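Long-range contacts in peptidase M16 inactive domain family protein (Pseudomonas fluorescens, PDB 3GWB), which is of unknown specific function but belongs to the peptidase M16 inactive-domain family and is probably related to metal-dependent hydrolases: residues S239-F245 and I415-T421; A151-L155 and S251-A255. Residue numbers count along the deposited sequence, not the author numbering.

Contact 1. Residues S239-F245 and I415-T421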
loop_
_atom_site.group_PDB
_atom_site.type_symbol
_atom_site.label_atom_id
_atom_site.label_comp_id
_atom_site.label_asym_id
_atom_site.label_seq_id
_atom_site.Cartn_x
_atom_site.Cartn_y
_atom_site.Cartn_z
ATOM N N SER A 239 -27.721 -17.117 -10.197
ATOM C CA SER A 239 -27.004 -17.743 -11.298
ATOM C C SER A 239 -25.599 -18.141 -10.877
ATOM O O SER A 239 -25.074 -17.639 -9.883
ATOM C CB SER A 239 -26.934 -16.797 -12.504
ATOM O OG SER A 239 -26.162 -15.640 -12.222
ATOM N N ILE A 240 -25.003 -19.053 -11.634
ATOM C CA ILE A 240 -23.651 -19.514 -11.358
ATOM C C ILE A 240 -22.815 -19.386 -12.621
ATOM O O ILE A 240 -23.226 -19.820 -13.700
ATOM C CB ILE A 240 -23.636 -20.984 -10.889
ATOM C CG1 ILE A 240 -24.362 -21.104 -9.548
ATOM C CG2 ILE A 240 -22.201 -21.479 -10.747
ATOM C CD1 ILE A 240 -24.344 -22.498 -8.958
ATOM N N GLY A 241 -21.645 -18.776 -12.481
ATOM C CA GLY A 241 -20.763 -18.593 -13.614
ATOM C C GLY A 241 -19.361 -19.062 -13.293
ATOM O O GLY A 241 -18.931 -19.033 -12.137
ATOM N N HIS A 242 -18.642 -19.502 -14.320
ATOM C CA HIS A 242 -17.282 -19.976 -14.134
ATOM C C HIS A 242 -16.361 -19.364 -15.169
ATOM O O HIS A 242 -16.687 -19.323 -16.352
ATOM C CB HIS A 242 -17.220 -21.502 -14.252
ATOM C CG HIS A 242 -15.836 -22.059 -14.118
ATOM N ND1 HIS A 242 -15.159 -22.090 -12.916
ATOM C CD2 HIS A 242 -14.994 -22.582 -15.039
ATOM C CE1 HIS A 242 -13.956 -22.609 -13.104
ATOM N NE2 HIS A 242 -13.833 -22.915 -14.383
ATOM N N ILE A 243 -15.211 -18.880 -14.714
ATOM C CA ILE A 243 -14.228 -18.296 -15.610
ATOM C C ILE A 243 -13.031 -19.228 -15.630
ATOM O O ILE A 243 -12.340 -19.379 -14.624
ATOM C CB ILE A 243 -13.764 -16.913 -15.126
ATOM C CG1 ILE A 243 -14.970 -15.987 -14.964
ATOM C CG2 ILE A 243 -12.768 -16.335 -16.120
ATOM C CD1 ILE A 243 -14.626 -14.624 -14.410
ATOM N N GLU A 244 -12.799 -19.865 -16.774
ATOM C CA GLU A 244 -11.686 -20.796 -16.923
ATOM C C GLU A 244 -10.348 -20.080 -16.807
ATOM O O GLU A 244 -10.062 -19.152 -17.561
ATOM C CB GLU A 244 -11.775 -21.502 -18.275
ATOM C CG GLU A 244 -10.859 -22.705 -18.418
ATOM C CD GLU A 244 -11.131 -23.772 -17.371
ATOM O OE1 GLU A 244 -12.305 -23.946 -16.982
ATOM O OE2 GLU A 244 -10.173 -24.451 -16.949
ATOM N N PHE A 245 -9.534 -20.519 -15.854
ATOM C CA PHE A 245 -8.216 -19.943 -15.621
ATOM C C PHE A 245 -7.338 -21.116 -15.187
ATOM O O PHE A 245 -7.439 -21.592 -14.055
ATOM C CB PHE A 245 -8.289 -18.893 -14.509
ATOM C CG PHE A 245 -7.185 -17.878 -14.555
ATOM C CD1 PHE A 245 -7.216 -16.841 -15.481
ATOM C CD2 PHE A 245 -6.110 -17.960 -13.679
ATOM C CE1 PHE A 245 -6.192 -15.895 -15.532
ATOM C CE2 PHE A 245 -5.080 -17.022 -13.720
ATOM C CZ PHE A 245 -5.121 -15.988 -14.650
ATOM N N ILE A 415 -23.317 -16.722 -7.927
ATOM C CA ILE A 415 -22.000 -17.278 -7.697
ATOM C C ILE A 415 -21.092 -17.227 -8.917
ATOM O O ILE A 415 -21.508 -17.515 -10.037
ATOM C CB ILE A 415 -22.129 -18.720 -7.216
ATOM C CG1 ILE A 415 -23.074 -18.759 -6.013
ATOM C CG2 ILE A 415 -20.764 -19.280 -6.853
ATOM C CD1 ILE A 415 -23.506 -20.149 -5.628
ATOM N N VAL A 416 -19.842 -16.850 -8.683
ATOM C CA VAL A 416 -18.865 -16.765 -9.750
ATOM C C VAL A 416 -17.533 -17.302 -9.263
ATOM O O VAL A 416 -16.986 -16.828 -8.265
ATOM C CB VAL A 416 -18.672 -15.309 -10.224
ATOM C CG1 VAL A 416 -17.619 -15.256 -11.320
ATOM C CG2 VAL A 416 -19.992 -14.745 -10.721
ATOM N N SER A 417 -17.019 -18.301 -9.969
ATOM C CA SER A 417 -15.740 -18.900 -9.629
ATOM C C SER A 417 -14.771 -18.732 -10.792
ATOM O O SER A 417 -15.180 -18.678 -11.950
ATOM C CB SER A 417 -15.914 -20.387 -9.321
ATOM O OG SER A 417 -16.488 -21.062 -10.423
ATOM N N ALA A 418 -13.488 -18.633 -10.474
ATOM C CA ALA A 418 -12.458 -18.491 -11.492
ATOM C C ALA A 418 -11.355 -19.466 -11.134
ATOM O O ALA A 418 -10.755 -19.379 -10.059
ATOM C CB ALA A 418 -11.916 -17.064 -11.515
ATOM N N GLY A 419 -11.099 -20.403 -12.036
ATOM C CA GLY A 419 -10.072 -21.395 -11.804
ATOM C C GLY A 419 -10.121 -22.437 -12.902
ATOM O O GLY A 419 -10.873 -22.281 -13.862
ATOM N N PRO A 420 -9.334 -23.512 -12.792
ATOM C CA PRO A 420 -9.311 -24.573 -13.802
ATOM C C PRO A 420 -10.401 -25.607 -13.553
ATOM O O PRO A 420 -10.876 -25.754 -12.423
ATOM C CB PRO A 420 -7.933 -25.177 -13.612
ATOM C CG PRO A 420 -7.807 -25.143 -12.118
ATOM C CD PRO A 420 -8.300 -23.748 -11.770
ATOM N N THR A 421 -10.787 -26.325 -14.603
ATOM C CA THR A 421 -11.795 -27.371 -14.470
ATOM C C THR A 421 -11.029 -28.663 -14.241
ATOM O O THR A 421 -10.442 -29.212 -15.168
ATOM C CB THR A 421 -12.655 -27.490 -15.741
ATOM O OG1 THR A 421 -13.412 -26.284 -15.906
ATOM C CG2 THR A 421 -13.618 -28.664 -15.632
#
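A parallel strand pairing forms one edge of the mixed five-stranded sheet in the C-terminal half of an α+β, M16-type fold: 239-244 is one of the two edge strands of the sheet, and 414-419 lies between it and 249-257. The segment axes approach to 4.6 Å at 12°. In the ladder S417 bonds to the residues on either side of H242, its N to G241 O (3.0 Å) and its O to I243 N (2.8 Å), and the series ends with F245 N on G419 O (3.0 Å). On the V416 and A418 face, covered by helix 147-160, I243 CB meets A418 CB at 4.1 Å. On the other face, beyond the apolar I240–I415 pair, a polar chain runs from mid-strand to the C-terminal ends. H242 ND1 and S417 OG share a hydrogen bond (3.0 Å), H242 NE2 donates to E244 OE1 (3.2 Å), and E244 holds T421 with both oxygens: OE1 accepts from T421 OG1 at 2.8 Å, OE2 from T421 N at 3.1 Å.

Contact 2. Residues A151-L155 and S251-A255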
loop_
_atom_site.group_PDB
_atom_site.type_symbol
_atom_site.label_atom_id
_atom_site.label_comp_id
_atom_site.label_asym_id
_atom_site.label_seq_id
_atom_site.Cartn_x
_atom_site.Cartn_y
_atom_site.Cartn_z
ATOM N N ALA A 151 -13.078 -12.591 -11.371
ATOM C CA ALA A 151 -14.335 -13.114 -10.847
ATOM C C ALA A 151 -15.159 -11.959 -10.277
ATOM O O ALA A 151 -16.376 -11.913 -10.429
ATOM C CB ALA A 151 -14.062 -14.149 -9.763
ATOM N N SER A 152 -14.481 -11.028 -9.618
ATOM C CA SER A 152 -15.151 -9.878 -9.027
ATOM C C SER A 152 -15.829 -9.004 -10.087
ATOM O O SER A 152 -17.002 -8.655 -9.945
ATOM C CB SER A 152 -14.150 -9.042 -8.232
ATOM O OG SER A 152 -14.796 -7.952 -7.600
ATOM N N LEU A 153 -15.095 -8.653 -11.142
ATOM C CA LEU A 153 -15.653 -7.825 -12.211
ATOM C C LEU A 153 -16.905 -8.466 -12.798
ATOM O O LEU A 153 -17.915 -7.794 -13.006
ATOM C CB LEU A 153 -14.622 -7.609 -13.327
ATOM C CG LEU A 153 -13.360 -6.824 -12.959
ATOM C CD1 LEU A 153 -12.510 -6.625 -14.201
ATOM C CD2 LEU A 153 -13.742 -5.474 -12.359
ATOM N N GLU A 154 -16.829 -9.770 -13.064
ATOM C CA GLU A 154 -17.958 -10.515 -13.620
ATOM C C GLU A 154 -19.112 -10.592 -12.621
ATOM O O GLU A 154 -20.274 -10.465 -13.002
ATOM C CB GLU A 154 -17.512 -11.932 -14.006
ATOM C CG GLU A 154 -18.633 -12.888 -14.420
ATOM C CD GLU A 154 -19.389 -12.429 -15.656
ATOM O OE1 GLU A 154 -18.785 -11.739 -16.505
ATOM O OE2 GLU A 154 -20.585 -12.776 -15.788
ATOM N N LEU A 155 -18.788 -10.801 -11.347
ATOM C CA LEU A 155 -19.815 -10.895 -10.314
ATOM C C LEU A 155 -20.594 -9.587 -10.200
ATOM O O LEU A 155 -21.820 -9.593 -10.068
ATOM C CB LEU A 155 -19.181 -11.254 -8.964
ATOM C CG LEU A 155 -20.130 -11.414 -7.772
ATOM C CD1 LEU A 155 -21.231 -12.401 -8.111
ATOM C CD2 LEU A 155 -19.347 -11.891 -6.555
ATOM N N SER A 251 -10.713 -19.406 -7.125
ATOM C CA SER A 251 -11.324 -18.281 -6.441
ATOM C C SER A 251 -12.834 -18.445 -6.448
ATOM O O SER A 251 -13.433 -18.650 -7.504
ATOM C CB SER A 251 -10.938 -16.976 -7.134
ATOM O OG SER A 251 -11.835 -15.937 -6.787
ATOM N N LEU A 252 -13.439 -18.355 -5.267
ATOM C CA LEU A 252 -14.881 -18.503 -5.108
ATOM C C LEU A 252 -15.500 -17.217 -4.571
ATOM O O LEU A 252 -15.041 -16.667 -3.571
ATOM C CB LEU A 252 -15.189 -19.637 -4.126
ATOM C CG LEU A 252 -14.742 -21.062 -4.450
ATOM C CD1 LEU A 252 -14.930 -21.930 -3.211
ATOM C CD2 LEU A 252 -15.546 -21.603 -5.627
HETATM N N MSE A 253 -16.553 -16.749 -5.228
HETATM C CA MSE A 253 -17.234 -15.540 -4.791
HETATM C C MSE A 253 -18.740 -15.739 -4.865
HETATM O O MSE A 253 -19.267 -16.186 -5.883
HETATM C CB MSE A 253 -16.833 -14.355 -5.669
HETATM C CG MSE A 253 -15.347 -14.078 -5.698
HETATM SE SE MSE A 253 -15.031 -12.506 -6.503
HETATM C CE MSE A 253 -15.586 -11.387 -5.257
ATOM N N LEU A 254 -19.423 -15.422 -3.772
ATOM C CA LEU A 254 -20.872 -15.544 -3.708
ATOM C C LEU A 254 -21.388 -14.178 -3.312
ATOM O O LEU A 254 -20.751 -13.478 -2.527
ATOM C CB LEU A 254 -21.300 -16.573 -2.658
ATOM C CG LEU A 254 -20.782 -18.005 -2.799
ATOM C CD1 LEU A 254 -19.331 -18.071 -2.346
ATOM C CD2 LEU A 254 -21.634 -18.938 -1.948
ATOM N N ALA A 255 -22.541 -13.791 -3.845
ATOM C CA ALA A 255 -23.081 -12.485 -3.527
ATOM C C ALA A 255 -24.528 -12.307 -3.945
ATOM O O ALA A 255 -25.081 -13.101 -4.703
ATOM C CB ALA A 255 -22.223 -11.400 -4.191
#
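Helix 147-160 lies along one face of the five-stranded sheet here, and its turn 151-155 packs on the strand segment 251-255; the axes of these short segments come within 9.3 Å, their directions 23° from each other. At the start of the segment, S251 points its CA-CB bond toward the helix, and its OG comes within 4.1 Å of A151 CB, a van der Waals approach. L252 turns to the other face of the sheet and takes no part. M253, modelled as selenomethionine, is the centre of the contact. Its side chain reaches out from the sheet to the helix backbone, so that SE sits 3.8 Å from A151 CB, 3.5 Å from S152 N and 4.0 Å from S152 CB; further back, its CB meets L155 CD2 at 3.6 Å. The selenium therefore lies against the start of the turn, while L155, one turn on from A151, covers the base of the same side chain. L254 points away again, to the opposite face, where L327 and Q331 of helix 323-340 pack on it. A255 returns to the helix side, and its CB closes on L155 CD2 at 3.8 Å. L155 thus spans M253 and A255, and strand 414-419 extends the same surface through V414 and V416, with M313 of strand 311-319 on the other flank. The result fits the M16 arrangement of two α+β halves: helix 147-160, which precedes the last strand (197-203) of the N-terminal sheet, packs on the sheet of the C-terminal half, whose other face carries helix 323-340.

In the fold
Following the chain from the N terminus, helix 147-160 comes first, then strands 239-244 and 249-257 in succession, and last strand 414-419. Contact 2 closes a loop of 95 residues, from the helix to strand 249-257; contact 1 closes a longer one of 169 residues, from 239-245 to 415-421. The segments alternate, so the two loops cross. Their centres are 8 Å apart, because the last strand is inserted between the consecutive strands 239-244 and 249-257: V416 N to M253 O and S251 N to A418 O, both 2.9 Å, are probable hydrogen bonds. Contact 2 packs a helix that precedes strand 197-203, the last to join the N-terminal sheet, on the C-terminal sheet.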